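PDB 1IUJ: antibiotic biosynthesis monooxygenase, which is of unproven function but belongs to a family of small monooxygenases and may share that activity. Local coordinates for the interface of chains A and B. Sequence-based numbering; all coordinates share one arbitrary frame. Chains: chain A/B, hypothetical protein TT1380.

Contact 1: the interface of chains A and B. Residues chain A 96-99; chain B 40-42, 50.
With CG anti to the backbone N in both A:Glu96 (chi1 -179°) and B:Arg42 (chi1 -176°), the two side chains leave their strands side by side and point the same way; here, at the interface of two chains of this antibiotic biosynthesis monooxygenase (ABM) family protein, strand 91-100 of chain A pairs antiparallel with strand 35-43 of chain B. The bend of B:Arg42 at chi3 lays NH2 of its guanidinium 3.5 Å from CB of A:Glu96, against the aliphatic stem. The carboxylate turns away, its OE1 5.0 Å from that NH2, so any attraction between the charges probably acts at a distance. CG1 of A:Val98 sits over one face of the guanidinium, toward its rim, while the other methyl of A:Val98, CG2, reaches CG1 of B:Val40 at 4.0 Å. Beneath these side chains, A:Glu96 and B:Arg42 exchange a reciprocal pair of backbone hydrogen bonds, N to O in each direction at 2.8 Å. The amide N of A:Val98 then donates to O of B:Val40, 2.9 Å away and almost straight at the hydrogen (172°). B:Val40 N donates to O of A:Leu99 from a position tilted out of that carbonyl's plane, so that A:Val98 and A:Leu99 both face B:Val40, as at a beta-bulge. At this end CG2 of B:Val40 packs alongside CB of A:Leu99 at 3.5 Å. On the opposite side of the paired strands, CD2 of B:Leu41 meets CG2 of A:Val97 at 3.7 Å.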
# COMPACT_ATOMS: atom_id res chain seq x y z
N GLU A 96 -1.39 -1.55 10.70
CA GLU A 96 -2.66 -1.10 11.26
C GLU A 96 -2.94 0.25 10.64
O GLU A 96 -2.04 1.08 10.57
CB GLU A 96 -2.58 -0.97 12.80
CG GLU A 96 -3.89 -0.53 13.47
CD GLU A 96 -5.00 -1.57 13.38
OE1 GLU A 96 -4.66 -2.78 13.30
OE2 GLU A 96 -6.21 -1.20 13.36
N VAL A 97 -4.17 0.46 10.20
CA VAL A 97 -4.60 1.78 9.71
C VAL A 97 -4.75 2.72 10.92
O VAL A 97 -5.53 2.45 11.85
CB VAL A 97 -5.91 1.70 8.93
CG1 VAL A 97 -6.32 3.07 8.38
CG2 VAL A 97 -5.79 0.71 7.75
N VAL A 98 -4.04 3.84 10.90
CA VAL A 98 -4.12 4.80 12.00
C VAL A 98 -4.71 6.17 11.59
O VAL A 98 -4.99 7.01 12.46
CB VAL A 98 -2.80 4.94 12.72
CG1 VAL A 98 -2.39 3.57 13.32
CG2 VAL A 98 -1.71 5.51 11.82
N LEU A 99 -4.91 6.36 10.29
CA LEU A 99 -5.56 7.56 9.75
C LEU A 99 -6.18 7.14 8.42
O LEU A 99 -5.54 6.43 7.66
CB LEU A 99 -4.52 8.64 9.49
CG LEU A 99 -4.50 9.95 10.23
CD1 LEU A 99 -3.27 9.91 11.13
CD2 LEU A 99 -4.44 11.06 9.21
N VAL B 40 -2.83 6.40 6.55
CA VAL B 40 -1.54 6.31 7.19
C VAL B 40 -1.49 4.96 7.90
O VAL B 40 -2.40 4.59 8.64
CB VAL B 40 -1.33 7.46 8.20
CG1 VAL B 40 0.09 7.36 8.81
CG2 VAL B 40 -1.60 8.85 7.54
N LEU B 41 -0.43 4.22 7.61
CA LEU B 41 -0.33 2.81 7.98
C LEU B 41 0.84 2.59 8.92
O LEU B 41 1.99 2.83 8.58
CB LEU B 41 -0.16 1.97 6.70
CG LEU B 41 -1.24 2.07 5.65
CD1 LEU B 41 -0.86 1.23 4.45
CD2 LEU B 41 -2.62 1.65 6.17
N ARG B 42 0.53 2.16 10.15
CA ARG B 42 1.57 1.87 11.15
C ARG B 42 2.05 0.43 10.98
O ARG B 42 1.20 -0.48 10.90
CB ARG B 42 1.00 2.03 12.57
CG ARG B 42 2.02 1.84 13.70
CD ARG B 42 1.39 1.91 15.08
NE ARG B 42 0.35 0.91 15.22
CZ ARG B 42 -0.73 1.06 15.98
NH1 ARG B 42 -0.91 2.17 16.70
NH2 ARG B 42 -1.64 0.09 16.03
N TYR B 50 6.64 3.31 8.54
CA TYR B 50 5.26 3.72 8.25
C TYR B 50 5.09 3.82 6.73
O TYR B 50 6.07 4.07 6.02
CB TYR B 50 4.98 5.11 8.87
CG TYR B 50 4.45 5.09 10.30
CD1 TYR B 50 5.29 4.79 11.37
CD2 TYR B 50 3.12 5.37 10.56
CE1 TYR B 50 4.79 4.79 12.69
CE2 TYR B 50 2.60 5.37 11.87
CZ TYR B 50 3.45 5.07 12.91
OH TYR B 50 2.93 5.04 14.20

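Contact 2: the interface of chains A and B. Residues chain A 44; chain B 2, 59, 95-96.
A:Lys44, in the loop after strand 35-43 of chain A, reaches across the subunit interface to form a salt-bridge contact with chain B, its ammonium NZ between the carboxylates of B:Glu59 and B:Glu96. The shorter salt bridge runs from NZ to OE1 of B:Glu59 at 2.5 Å, and it is also a hydrogen bond. NZ comes to this oxygen from above the carboxylate plane, 38° out of it. OE2 of B:Glu96 lies 3.4 Å from NZ and adds a weak hydrogen bond and a longer salt bridge. Two acidic groups beside one ammonium would be expected to favour the charged form of the lysine.

The methylenes behind NZ make the apolar part of the contact. CD of A:Lys44 lies 4.0 Å from CE1 of the B:Phe2 ring, the lysine chain crossing the phenylalanine side chain at about a right angle. The same CD packs against CG of B:Glu96, and CG of the lysine approaches the backbone N of B:Phe95. Bends at chi2, chi3 and chi4 fold the lysine over this surface and turn its end toward the acids.

Farther out, the two glutamates come from different elements of chain B and differ in shape. B:Glu59 opens helix 59-66 and is extended beyond CG (chi2 177°), carrying its carboxylate outward to the lysine. B:Glu96 belongs to strand 91-100 and bends at chi2, bringing OE2 back toward NZ. B:Phe2, at the start of strand 2-8, links the apolar floor to the helix: CA of B:Glu59 sits 3.6 Å above one face of its ring, displaced toward the rim.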
# COMPACT_ATOMS: atom_id res chain seq x y z
N LYS A 44 5.29 1.83 -11.29
CA LYS A 44 5.61 2.66 -12.46
C LYS A 44 6.91 2.26 -13.15
O LYS A 44 6.98 2.32 -14.38
CB LYS A 44 5.65 4.13 -12.11
CG LYS A 44 4.32 4.68 -11.65
CD LYS A 44 3.24 4.68 -12.73
CE LYS A 44 3.58 5.61 -13.86
NZ LYS A 44 2.27 6.17 -14.41
N PHE B 2 -4.18 6.02 -9.55
CA PHE B 2 -2.73 6.11 -9.36
C PHE B 2 -2.48 6.14 -7.86
O PHE B 2 -3.22 6.79 -7.12
CB PHE B 2 -2.22 7.38 -10.05
CG PHE B 2 -0.78 7.72 -9.78
CD1 PHE B 2 0.24 7.15 -10.55
CD2 PHE B 2 -0.45 8.66 -8.82
CE1 PHE B 2 1.59 7.48 -10.33
CE2 PHE B 2 0.92 9.03 -8.57
CZ PHE B 2 1.94 8.43 -9.34
N GLU B 59 -1.98 10.08 -12.34
CA GLU B 59 -0.65 10.59 -12.05
C GLU B 59 -0.59 12.14 -12.16
O GLU B 59 0.06 12.79 -11.36
CB GLU B 59 0.37 9.89 -12.93
CG GLU B 59 1.80 10.35 -12.69
CD GLU B 59 2.82 9.60 -13.53
OE1 GLU B 59 2.48 8.67 -14.29
OE2 GLU B 59 3.98 9.99 -13.43
N PHE B 95 2.40 3.65 -8.28
CA PHE B 95 1.74 2.49 -8.94
C PHE B 95 0.52 2.92 -9.72
O PHE B 95 -0.13 3.94 -9.43
CB PHE B 95 1.24 1.44 -7.92
CG PHE B 95 2.28 0.98 -6.91
CD1 PHE B 95 2.53 1.74 -5.76
CD2 PHE B 95 2.97 -0.21 -7.09
CE1 PHE B 95 3.48 1.33 -4.83
CE2 PHE B 95 3.92 -0.64 -6.15
CZ PHE B 95 4.18 0.14 -5.03
N GLU B 96 0.15 2.06 -10.68
CA GLU B 96 -1.15 2.12 -11.33
C GLU B 96 -1.94 0.95 -10.83
O GLU B 96 -1.41 -0.17 -10.75
CB GLU B 96 -0.97 2.04 -12.85
CG GLU B 96 -0.45 3.34 -13.44
CD GLU B 96 -1.45 4.48 -13.42
OE1 GLU B 96 -2.69 4.23 -13.42
OE2 GLU B 96 -0.98 5.64 -13.41

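Contact 1 and contact 2 lie about 21 Å apart, measured between the centres of their C-alpha atoms, in one two-fold symmetric interface. Strand 91-100 serves both: A:Glu96 takes part in contact 1 and B:Glu96 in contact 2. By the two-fold, each copy of this strand should take part in both regions, pairing with strand 35-43 of the partner and adding the weak, longer share of the charge contact with A:Lys44 or its twin, whose main partner comes from helix 59-66. The Glu96 side chain is turned differently in the two copies. Main-chain and side-chain contacts thus join the subunits, consistent with a dimer.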